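Local coordinates for suppressor protein MPT5 (Saccharomyces cerevisiae, PDB 5BZ1) that binds the 3'-untranslated regions of target mRNAs through its Pumilio repeats and so regulates their expression after transcription, at residues I16-D21 with R26-K31; D110-I115 with P154-F159; C148-S153 with L183-S188. All blocks are in the same frame, centred on the assembly; numbering follows the deposited sequence.

Interaction 1. Residues I16-D21 with R26-K31. With nucleotides of chain B.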
loop_
_atom_site.group_PDB
_atom_site.type_symbol
_atom_site.label_atom_id
_atom_site.label_comp_id
_atom_site.label_asym_id
_atom_site.label_seq_id
_atom_site.Cartn_x
_atom_site.Cartn_y
_atom_site.Cartn_z
ATOM N N ILE A 16 23.637 19.066 -27.925
ATOM C CA ILE A 16 23.969 18.850 -26.516
ATOM C C ILE A 16 23.966 20.168 -25.735
ATOM O O ILE A 16 23.561 20.202 -24.569
ATOM C CB ILE A 16 25.298 18.077 -26.325
ATOM C CG1 ILE A 16 25.446 17.618 -24.873
ATOM C CG2 ILE A 16 26.500 18.913 -26.756
ATOM C CD1 ILE A 16 24.276 16.790 -24.381
ATOM N N LYS A 17 24.386 21.251 -26.385
ATOM C CA LYS A 17 24.387 22.565 -25.749
ATOM C C LYS A 17 22.965 23.089 -25.576
ATOM O O LYS A 17 22.636 23.683 -24.550
ATOM C CB LYS A 17 25.221 23.563 -26.556
ATOM C CG LYS A 17 26.687 23.185 -26.673
ATOM C CD LYS A 17 27.286 22.834 -25.318
ATOM C CE LYS A 17 28.628 22.128 -25.467
ATOM N NZ LYS A 17 29.210 21.760 -24.146
ATOM N N LEU A 18 22.129 22.866 -26.585
ATOM C CA LEU A 18 20.724 23.262 -26.522
ATOM C C LEU A 18 19.969 22.449 -25.466
ATOM O O LEU A 18 19.080 22.963 -24.790
ATOM C CB LEU A 18 20.056 23.094 -27.890
ATOM C CG LEU A 18 20.606 23.916 -29.060
ATOM C CD1 LEU A 18 19.916 23.543 -30.363
ATOM C CD2 LEU A 18 20.434 25.393 -28.788
ATOM N N ALA A 19 20.344 21.181 -25.329
ATOM C CA ALA A 19 19.656 20.248 -24.434
ATOM C C ALA A 19 19.656 20.692 -22.970
ATOM O O ALA A 19 18.645 20.560 -22.276
ATOM C CB ALA A 19 20.257 18.857 -24.566
ATOM N N THR A 20 20.793 21.209 -22.508
ATOM C CA THR A 20 20.949 21.629 -21.116
ATOM C C THR A 20 20.650 23.112 -20.907
ATOM O O THR A 20 20.886 23.655 -19.822
ATOM C CB THR A 20 22.365 21.333 -20.592
ATOM O OG1 THR A 20 23.326 22.050 -21.375
ATOM C CG2 THR A 20 22.657 19.843 -20.669
ATOM N N ASP A 21 20.141 23.760 -21.950
ATOM C CA ASP A 21 19.730 25.156 -21.868
ATOM C C ASP A 21 18.205 25.198 -21.851
ATOM O O ASP A 21 17.566 24.440 -22.579
ATOM C CB ASP A 21 20.268 25.931 -23.071
ATOM C CG ASP A 21 19.929 27.406 -23.016
ATOM O OD1 ASP A 21 18.957 27.818 -23.684
ATOM O OD2 ASP A 21 20.638 28.154 -22.309
ATOM N N ARG A 26 13.373 23.948 -24.819
ATOM C CA ARG A 26 12.013 24.254 -25.256
ATOM C C ARG A 26 11.927 24.314 -26.778
ATOM O O ARG A 26 10.922 23.917 -27.368
ATOM C CB ARG A 26 11.532 25.578 -24.655
ATOM C CG ARG A 26 11.376 25.561 -23.142
ATOM C CD ARG A 26 10.814 26.877 -22.625
ATOM N NE ARG A 26 10.490 26.809 -21.204
ATOM C CZ ARG A 26 9.364 26.292 -20.720
ATOM N NH1 ARG A 26 8.451 25.794 -21.544
ATOM N NH2 ARG A 26 9.148 26.271 -19.413
ATOM N N PHE A 27 12.989 24.813 -27.405
ATOM C CA PHE A 27 13.072 24.892 -28.859
ATOM C C PHE A 27 13.080 23.495 -29.479
ATOM O O PHE A 27 12.375 23.240 -30.452
ATOM C CB PHE A 27 14.322 25.680 -29.274
ATOM C CG PHE A 27 14.614 25.643 -30.754
ATOM C CD1 PHE A 27 13.881 26.417 -31.645
ATOM C CD2 PHE A 27 15.641 24.851 -31.251
ATOM C CE1 PHE A 27 14.160 26.390 -33.011
ATOM C CE2 PHE A 27 15.924 24.817 -32.610
ATOM C CZ PHE A 27 15.181 25.587 -33.491
ATOM N N LEU A 28 13.870 22.590 -28.907
ATOM C CA LEU A 28 13.952 21.224 -29.416
ATOM C C LEU A 28 12.630 20.473 -29.240
ATOM O O LEU A 28 12.246 19.663 -30.087
ATOM C CB LEU A 28 15.095 20.465 -28.743
ATOM C CG LEU A 28 16.494 21.027 -28.989
ATOM C CD1 LEU A 28 17.546 20.219 -28.240
ATOM C CD2 LEU A 28 16.804 21.058 -30.478
ATOM N N GLN A 29 11.937 20.750 -28.138
ATOM C CA GLN A 29 10.639 20.144 -27.878
ATOM C C GLN A 29 9.600 20.608 -28.892
ATOM O O GLN A 29 8.790 19.813 -29.367
ATOM C CB GLN A 29 10.172 20.475 -26.460
ATOM C CG GLN A 29 11.017 19.845 -25.362
ATOM C CD GLN A 29 10.656 20.366 -23.989
ATOM O OE1 GLN A 29 9.511 20.252 -23.552
ATOM N NE2 GLN A 29 11.631 20.952 -23.303
ATOM N N LYS A 30 9.628 21.897 -29.216
ATOM C CA LYS A 30 8.731 22.458 -30.220
ATOM C C LYS A 30 8.990 21.830 -31.587
ATOM O O LYS A 30 8.057 21.566 -32.347
ATOM C CB LYS A 30 8.890 23.979 -30.297
ATOM C CG LYS A 30 8.041 24.637 -31.372
ATOM C CD LYS A 30 8.229 26.149 -31.393
ATOM C CE LYS A 30 7.346 26.798 -32.450
ATOM N NZ LYS A 30 7.508 28.277 -32.488
ATOM N N LYS A 31 10.261 21.587 -31.889
ATOM C CA LYS A 31 10.644 20.963 -33.151
ATOM C C LYS A 31 10.141 19.522 -33.223
ATOM O O LYS A 31 9.683 19.071 -34.274
ATOM C CB LYS A 31 12.161 21.009 -33.325
ATOM C CG LYS A 31 12.616 21.748 -34.570
ATOM C CD LYS A 31 11.972 23.121 -34.655
ATOM C CE LYS A 31 12.358 23.830 -35.940
ATOM N NZ LYS A 31 11.721 25.171 -36.032
ATOM P P A B 10 9.319 24.637 -12.115
ATOM O OP1 A B 10 9.373 25.931 -11.389
ATOM O OP2 A B 10 8.008 24.078 -12.527
ATOM O "O5'" A B 10 10.240 24.782 -13.406
ATOM C "C5'" A B 10 11.655 24.877 -13.281
ATOM C "C4'" A B 10 12.290 25.493 -14.500
ATOM O "O4'" A B 10 12.111 24.605 -15.640
ATOM C "C3'" A B 10 11.722 26.848 -14.921
ATOM O "O3'" A B 10 12.776 27.655 -15.447
ATOM C "C2'" A B 10 10.763 26.475 -16.047
ATOM O "O2'" A B 10 10.496 27.515 -16.965
ATOM C "C1'" A B 10 11.509 25.318 -16.702
ATOM N N9 A B 10 10.662 24.404 -17.478
ATOM C C8 A B 10 9.391 23.962 -17.205
ATOM N N7 A B 10 8.914 23.150 -18.116
ATOM C C5 A B 10 9.933 23.048 -19.056
ATOM C C6 A B 10 10.055 22.336 -20.269
ATOM N N6 A B 10 9.100 21.549 -20.771
ATOM N N1 A B 10 11.212 22.462 -20.958
ATOM C C2 A B 10 12.178 23.247 -20.461
ATOM N N3 A B 10 12.181 23.963 -19.338
ATOM C C4 A B 10 11.017 23.819 -18.674
#

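Interaction 2. Residues D110-I115 with P154-F159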
loop_
_atom_site.group_PDB
_atom_site.type_symbol
_atom_site.label_atom_id
_atom_site.label_comp_id
_atom_site.label_asym_id
_atom_site.label_seq_id
_atom_site.Cartn_x
_atom_site.Cartn_y
_atom_site.Cartn_z
ATOM N N ASP A 110 8.150 0.015 -25.070
ATOM C CA ASP A 110 7.570 -0.520 -26.296
ATOM C C ASP A 110 7.349 -2.025 -26.227
ATOM O O ASP A 110 6.422 -2.555 -26.846
ATOM C CB ASP A 110 8.479 -0.216 -27.489
ATOM C CG ASP A 110 8.619 1.264 -27.756
ATOM O OD1 ASP A 110 7.584 1.935 -27.956
ATOM O OD2 ASP A 110 9.767 1.758 -27.759
ATOM N N ASN A 111 8.207 -2.717 -25.482
ATOM C CA ASN A 111 8.211 -4.176 -25.504
ATOM C C ASN A 111 8.850 -4.807 -24.269
ATOM O O ASN A 111 9.365 -4.110 -23.387
ATOM C CB ASN A 111 8.921 -4.673 -26.768
ATOM C CG ASN A 111 10.329 -4.114 -26.906
ATOM O OD1 ASN A 111 11.139 -4.204 -25.980
ATOM N ND2 ASN A 111 10.623 -3.517 -28.058
ATOM N N GLU A 112 8.832 -6.137 -24.243
ATOM C CA GLU A 112 9.341 -6.928 -23.127
ATOM C C GLU A 112 10.849 -6.756 -22.937
ATOM O O GLU A 112 11.343 -6.740 -21.803
ATOM C CB GLU A 112 9.020 -8.404 -23.370
ATOM C CG GLU A 112 9.309 -9.328 -22.196
ATOM C CD GLU A 112 8.077 -9.604 -21.362
ATOM O OE1 GLU A 112 7.060 -8.910 -21.569
ATOM O OE2 GLU A 112 8.120 -10.515 -20.508
ATOM N N VAL A 113 11.573 -6.645 -24.048
ATOM C CA VAL A 113 13.019 -6.455 -24.012
ATOM C C VAL A 113 13.392 -5.240 -23.164
ATOM O O VAL A 113 14.271 -5.319 -22.303
ATOM C CB VAL A 113 13.598 -6.303 -25.433
ATOM C CG1 VAL A 113 15.072 -5.921 -25.378
ATOM C CG2 VAL A 113 13.406 -7.592 -26.220
ATOM N N GLN A 114 12.707 -4.125 -23.400
ATOM C CA GLN A 114 12.947 -2.898 -22.648
ATOM C C GLN A 114 12.601 -3.056 -21.171
ATOM O O GLN A 114 13.324 -2.570 -20.304
ATOM C CB GLN A 114 12.151 -1.742 -23.256
ATOM C CG GLN A 114 12.670 -1.274 -24.619
ATOM C CD GLN A 114 11.712 -0.323 -25.312
ATOM O OE1 GLN A 114 10.775 0.186 -24.693
ATOM N NE2 GLN A 114 11.935 -0.085 -26.604
ATOM N N ILE A 115 11.487 -3.728 -20.891
ATOM C CA ILE A 115 11.059 -3.952 -19.515
ATOM C C ILE A 115 12.088 -4.792 -18.757
ATOM O O ILE A 115 12.455 -4.462 -17.628
ATOM C CB ILE A 115 9.662 -4.613 -19.455
ATOM C CG1 ILE A 115 8.601 -3.647 -19.981
ATOM C CG2 ILE A 115 9.314 -5.037 -18.034
ATOM C CD1 ILE A 115 7.214 -4.255 -20.120
ATOM N N PRO A 154 3.320 -8.449 -12.536
ATOM C CA PRO A 154 3.774 -8.928 -11.224
ATOM C C PRO A 154 4.879 -9.981 -11.323
ATOM O O PRO A 154 5.634 -10.150 -10.366
ATOM C CB PRO A 154 2.504 -9.535 -10.619
ATOM C CG PRO A 154 1.400 -8.718 -11.219
ATOM C CD PRO A 154 1.849 -8.452 -12.642
ATOM N N SER A 155 4.984 -10.664 -12.461
ATOM C CA SER A 155 6.077 -11.608 -12.686
ATOM C C SER A 155 7.451 -10.918 -12.676
ATOM O O SER A 155 8.486 -11.588 -12.658
ATOM C CB SER A 155 5.885 -12.347 -14.010
ATOM O OG SER A 155 6.154 -11.497 -15.109
ATOM N N LYS A 156 7.455 -9.584 -12.685
ATOM C CA LYS A 156 8.694 -8.808 -12.666
ATOM C C LYS A 156 8.997 -8.245 -11.275
ATOM O O LYS A 156 10.062 -7.663 -11.058
ATOM C CB LYS A 156 8.613 -7.641 -13.658
ATOM C CG LYS A 156 8.083 -7.990 -15.043
ATOM C CD LYS A 156 9.037 -8.888 -15.816
ATOM C CE LYS A 156 8.587 -9.025 -17.267
ATOM N NZ LYS A 156 9.434 -9.981 -18.038
ATOM N N PHE A 157 8.065 -8.421 -10.340
ATOM C CA PHE A 157 8.157 -7.780 -9.021
ATOM C C PHE A 157 9.236 -8.372 -8.104
ATOM O O PHE A 157 9.343 -7.978 -6.938
ATOM C CB PHE A 157 6.806 -7.832 -8.290
ATOM C CG PHE A 157 5.732 -6.960 -8.896
ATOM C CD1 PHE A 157 6.014 -6.099 -9.950
ATOM C CD2 PHE A 157 4.434 -6.998 -8.395
ATOM C CE1 PHE A 157 5.020 -5.299 -10.501
ATOM C CE2 PHE A 157 3.436 -6.202 -8.940
ATOM C CZ PHE A 157 3.730 -5.352 -9.995
ATOM N N GLY A 158 10.021 -9.311 -8.628
ATOM C CA GLY A 158 11.018 -10.027 -7.847
ATOM C C GLY A 158 11.922 -9.192 -6.953
ATOM O O GLY A 158 12.078 -9.499 -5.770
ATOM N N PHE A 159 12.511 -8.134 -7.506
ATOM C CA PHE A 159 13.448 -7.308 -6.745
ATOM C C PHE A 159 12.778 -6.545 -5.604
ATOM O O PHE A 159 13.416 -6.229 -4.595
ATOM C CB PHE A 159 14.203 -6.347 -7.668
ATOM C CG PHE A 159 13.393 -5.162 -8.122
ATOM C CD1 PHE A 159 13.496 -3.943 -7.461
ATOM C CD2 PHE A 159 12.558 -5.252 -9.227
ATOM C CE1 PHE A 159 12.771 -2.841 -7.883
ATOM C CE2 PHE A 159 11.828 -4.151 -9.658
ATOM C CZ PHE A 159 11.936 -2.945 -8.984
#

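Interaction 3. Residues C148-S153 with L183-S188. With nucleotides of chain B.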
loop_
_atom_site.group_PDB
_atom_site.type_symbol
_atom_site.label_atom_id
_atom_site.label_comp_id
_atom_site.label_asym_id
_atom_site.label_seq_id
_atom_site.Cartn_x
_atom_site.Cartn_y
_atom_site.Cartn_z
ATOM N N CYS A 148 6.641 1.217 -11.628
ATOM C CA CYS A 148 6.920 -0.181 -11.969
ATOM C C CYS A 148 5.746 -1.075 -11.583
ATOM O O CYS A 148 5.334 -1.953 -12.343
ATOM C CB CYS A 148 8.170 -0.678 -11.240
ATOM S SG CYS A 148 9.724 0.067 -11.766
ATOM N N ILE A 149 5.212 -0.834 -10.390
ATOM C CA ILE A 149 4.141 -1.643 -9.830
ATOM C C ILE A 149 2.877 -1.599 -10.690
ATOM O O ILE A 149 2.194 -2.612 -10.852
ATOM C CB ILE A 149 3.840 -1.210 -8.375
ATOM C CG1 ILE A 149 4.945 -1.700 -7.436
ATOM C CG2 ILE A 149 2.497 -1.736 -7.908
ATOM C CD1 ILE A 149 4.821 -1.180 -6.009
ATOM N N PHE A 150 2.577 -0.436 -11.259
ATOM C CA PHE A 150 1.366 -0.283 -12.062
ATOM C C PHE A 150 1.561 -0.548 -13.554
ATOM O O PHE A 150 0.598 -0.840 -14.264
ATOM C CB PHE A 150 0.747 1.098 -11.846
ATOM C CG PHE A 150 0.101 1.264 -10.499
ATOM C CD1 PHE A 150 -1.091 0.613 -10.202
ATOM C CD2 PHE A 150 0.682 2.069 -9.528
ATOM C CE1 PHE A 150 -1.691 0.761 -8.961
ATOM C CE2 PHE A 150 0.089 2.222 -8.288
ATOM C CZ PHE A 150 -1.099 1.568 -8.003
ATOM N N LYS A 151 2.801 -0.449 -14.025
ATOM C CA LYS A 151 3.092 -0.619 -15.451
ATOM C C LYS A 151 3.520 -2.051 -15.805
ATOM O O LYS A 151 3.157 -2.571 -16.860
ATOM C CB LYS A 151 4.173 0.376 -15.891
ATOM C CG LYS A 151 4.515 0.339 -17.377
ATOM C CD LYS A 151 3.360 0.855 -18.237
ATOM C CE LYS A 151 3.760 0.921 -19.710
ATOM N NZ LYS A 151 2.658 1.441 -20.565
ATOM N N PHE A 152 4.287 -2.684 -14.919
ATOM C CA PHE A 152 4.870 -3.993 -15.212
ATOM C C PHE A 152 4.017 -5.148 -14.695
ATOM O O PHE A 152 3.209 -4.979 -13.778
ATOM C CB PHE A 152 6.272 -4.105 -14.607
ATOM C CG PHE A 152 7.270 -3.132 -15.181
ATOM C CD1 PHE A 152 7.047 -2.512 -16.408
ATOM C CD2 PHE A 152 8.444 -2.850 -14.494
ATOM C CE1 PHE A 152 7.976 -1.616 -16.933
ATOM C CE2 PHE A 152 9.376 -1.959 -15.012
ATOM C CZ PHE A 152 9.143 -1.341 -16.233
ATOM N N SER A 153 4.205 -6.324 -15.290
ATOM C CA SER A 153 3.575 -7.545 -14.796
ATOM C C SER A 153 4.164 -7.928 -13.443
ATOM O O SER A 153 5.365 -7.756 -13.215
ATOM C CB SER A 153 3.798 -8.695 -15.777
ATOM O OG SER A 153 3.287 -9.909 -15.256
ATOM N N LEU A 183 3.748 -0.086 -0.319
ATOM C CA LEU A 183 3.425 -1.469 0.026
ATOM C C LEU A 183 1.958 -1.796 -0.250
ATOM O O LEU A 183 1.639 -2.892 -0.712
ATOM C CB LEU A 183 3.765 -1.751 1.493
ATOM C CG LEU A 183 3.614 -3.197 1.971
ATOM C CD1 LEU A 183 4.419 -4.137 1.090
ATOM C CD2 LEU A 183 4.046 -3.333 3.422
ATOM N N GLN A 184 1.072 -0.843 0.031
ATOM C CA GLN A 184 -0.353 -1.017 -0.241
ATOM C C GLN A 184 -0.632 -1.095 -1.742
ATOM O O GLN A 184 -1.473 -1.883 -2.180
ATOM C CB GLN A 184 -1.166 0.119 0.389
ATOM C CG GLN A 184 -1.198 0.087 1.916
ATOM C CD GLN A 184 -1.943 1.264 2.516
ATOM O OE1 GLN A 184 -3.130 1.462 2.257
ATOM N NE2 GLN A 184 -1.246 2.050 3.327
ATOM N N LYS A 185 0.067 -0.273 -2.523
ATOM C CA LYS A 185 -0.054 -0.316 -3.980
ATOM C C LYS A 185 0.359 -1.692 -4.490
ATOM O O LYS A 185 -0.347 -2.309 -5.287
ATOM C CB LYS A 185 0.827 0.751 -4.636
ATOM C CG LYS A 185 0.520 2.180 -4.210
ATOM C CD LYS A 185 -0.906 2.572 -4.538
ATOM C CE LYS A 185 -1.227 3.972 -4.020
ATOM N NZ LYS A 185 -0.385 5.041 -4.633
ATOM N N LEU A 186 1.509 -2.161 -4.015
ATOM C CA LEU A 186 2.029 -3.472 -4.381
ATOM C C LEU A 186 1.037 -4.589 -4.059
ATOM O O LEU A 186 0.754 -5.439 -4.905
ATOM C CB LEU A 186 3.348 -3.729 -3.654
ATOM C CG LEU A 186 4.006 -5.081 -3.923
ATOM C CD1 LEU A 186 4.539 -5.149 -5.350
ATOM C CD2 LEU A 186 5.111 -5.348 -2.927
ATOM N N LEU A 187 0.512 -4.576 -2.835
ATOM C CA LEU A 187 -0.392 -5.626 -2.371
ATOM C C LEU A 187 -1.696 -5.651 -3.164
ATOM O O LEU A 187 -2.352 -6.689 -3.257
ATOM C CB LEU A 187 -0.686 -5.466 -0.876
ATOM C CG LEU A 187 0.438 -5.792 0.109
ATOM C CD1 LEU A 187 0.031 -5.448 1.531
ATOM C CD2 LEU A 187 0.823 -7.252 0.021
ATOM N N SER A 188 -2.064 -4.513 -3.743
ATOM C CA SER A 188 -3.325 -4.407 -4.469
ATOM C C SER A 188 -3.258 -5.021 -5.869
ATOM O O SER A 188 -4.294 -5.263 -6.489
ATOM C CB SER A 188 -3.774 -2.947 -4.561
ATOM O OG SER A 188 -2.897 -2.197 -5.379
ATOM P P A B 4 -4.479 11.533 9.821
ATOM O OP1 A B 4 -4.258 12.996 9.752
ATOM O OP2 A B 4 -5.738 10.942 9.296
ATOM O "O5'" A B 4 -3.274 10.796 9.091
ATOM C "C5'" A B 4 -1.931 10.996 9.507
ATOM C "C4'" A B 4 -0.966 10.441 8.492
ATOM O "O4'" A B 4 -1.120 9.002 8.417
ATOM C "C3'" A B 4 -1.176 10.909 7.063
ATOM O "O3'" A B 4 -0.614 12.187 6.818
ATOM C "C2'" A B 4 -0.536 9.791 6.247
ATOM O "O2'" A B 4 0.876 9.946 6.189
ATOM C "C1'" A B 4 -0.860 8.559 7.102
ATOM N N9 A B 4 -2.037 7.814 6.610
ATOM C C8 A B 4 -3.369 8.102 6.803
ATOM N N7 A B 4 -4.179 7.241 6.231
ATOM C C5 A B 4 -3.333 6.320 5.620
ATOM C C6 A B 4 -3.576 5.162 4.851
ATOM N N6 A B 4 -4.793 4.705 4.544
ATOM N N1 A B 4 -2.502 4.482 4.396
ATOM C C2 A B 4 -1.273 4.930 4.696
ATOM N N3 A B 4 -0.919 5.999 5.408
ATOM C C4 A B 4 -2.007 6.664 5.845
#

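Interaction 1. Residues I16-D21 with R26-K31
Leu18, in the last turn of helix 15-19, meets Leu28 of helix 22-32 with its CB, which lies 3.8 Å from Leu28 CD1; the two side chains cross at about a right angle, and Leu18 CD1 approaches Leu28 CD2 as well. Ala19 adds its backbone, with its N 4.2 Å from Leu28 CD1. Asp21 sits at the N-cap of helix 22-32, its OD1 accepting from Gly24 N; the turn between the two helices is only a few residues long. Beyond it the second helix presents Arg26 and Gln29 to adenosine A10 of chain B. The Arg26 guanidinium lies against the base, with A10 C5 3.3 Å above the guanidinium plane and offset toward its rim; the chain runs extended from CG to NE to get there. At its edge, in plane, Arg26 NH2 donates to A10 O2' (3.1 Å). Gln29 reads the base edge: NE2 donates to A10 N1 at 2.8 Å and OE1 accepts from A10 N6 along a nearly straight line (174°). A leucine in place of Arg26 would probably leave O2' without this donor and the base without its planar cover. The chemistry thus divides, apolar between the helices and polar toward the RNA, where paired donor and acceptor match adenine.

Interaction 2. Residues D110-I115 with P154-F159
Lys156 of Pumilio repeat 4 and Glu112 of Pumilio repeat 3 meet by their charged ends, Lys156 NZ standing 2.8 Å from Glu112 OE2 in a salt bridge that is also a hydrogen bond. The ammonium does not lie in the carboxylate plane: it meets OE2 from above, 59° out of that plane. Glu112 gets there by a bend at its second torsion (chi2 97°), which swings the carboxylate toward the lysine although CB does not point at it. Lys156 is bent at chi2 too; beyond that bend the chain is extended, and its outer end, CE and NZ, comes up to the helix. On the way Lys156 CE passes Ile115 CG2 at 4.1 Å, the two side chains crossing at about a right angle. The same NZ also makes a salt bridge with Asp116 OD1, its strongest polar partner, one turn further along the helix from Glu112, and this pair of carboxylates probably helps to keep the lysine charged.

Two local arrangements accompany the contact. Asn111 is the N-cap of helix 112-121, its OD1 accepting from Gln114 N at 3.0 Å with the donor nearly along the C=O axis. On the other segment Pro154 lies over the Phe157 ring, its CA 3.4 Å above the ring plane and over the centre. The contact is a surface one, about 15 Å at nearest atoms from the RNA. It joins Pumilio repeats 3 and 4 where the first turn of helix 112-121 faces the 3-10 turn 154-156 ahead of helix 158-165, consistent with the side-by-side packing of successive helical repeats in a PUF domain.

Interaction 3. Residues C148-S153 with L183-S188
This is an apolar helix-to-helix contact, partly buried, in which the end of helix 141-151 in Pumilio repeat 4 packs against helix 179-189 in Pumilio repeat 5. The backbones come closest at Ile149 and Leu186, whose CA atoms are 6.1 Å apart. Ile149 CD1 rests on Leu186 CB at 3.8 Å, and the two side chains cross at about a right angle; Ile149 CG2 meanwhile faces the backbone, 3.9 Å from Lys185 O. The first bond of the Leu186 side chain points away from the facing helix, yet CB still touches, and with CG anti to the backbone N (chi1 179°) CD1 comes within 4.0 Å of Ile149 CD1; the leucine also touches Ile160 and Ile164 of helix 158-165.

At the exposed flank the Phe150 ring takes Lys185 at its edge: Lys185 CD lies in the ring plane, 3.6 Å from Phe150 CZ. The lysine bends twice along its length, and its NZ is hydrogen-bonded to Gln146 OE1. One residue earlier, Gln184 NE2 donates to N1 of adenosine A4 of chain B at 2.9 Å, nearly straight at 174°. In PUF domains equivalent helices of successive repeats pack side by side and present side chains to the RNA bases, as Gln184 does here.

Overall arrangement
All three interactions lie within one Pumilio-homology domain, a row of helical repeats. Interaction 1, between helices 15-19 and 22-32 of repeat 1, closes before the others open; its centre is about 31 Å from that of interaction 2 and 34 Å from that of interaction 3. Interactions 2 and 3 alternate along the chain, their centres about 12 Å apart. Helices 141-151 and 158-165 are consecutive, the turn between them supplying residues to both, and they touch: Phe157 CZ packs 3.3 Å from Ile149 O. Together they tie repeat 3 to 4 and repeat 4 to 5. Interactions 1 and 3 carry glutamines hydrogen-bonded to the bases of A10 and A4 of chain B, whereas interaction 2 lies away from the RNA, consistent with RNA being read along one face.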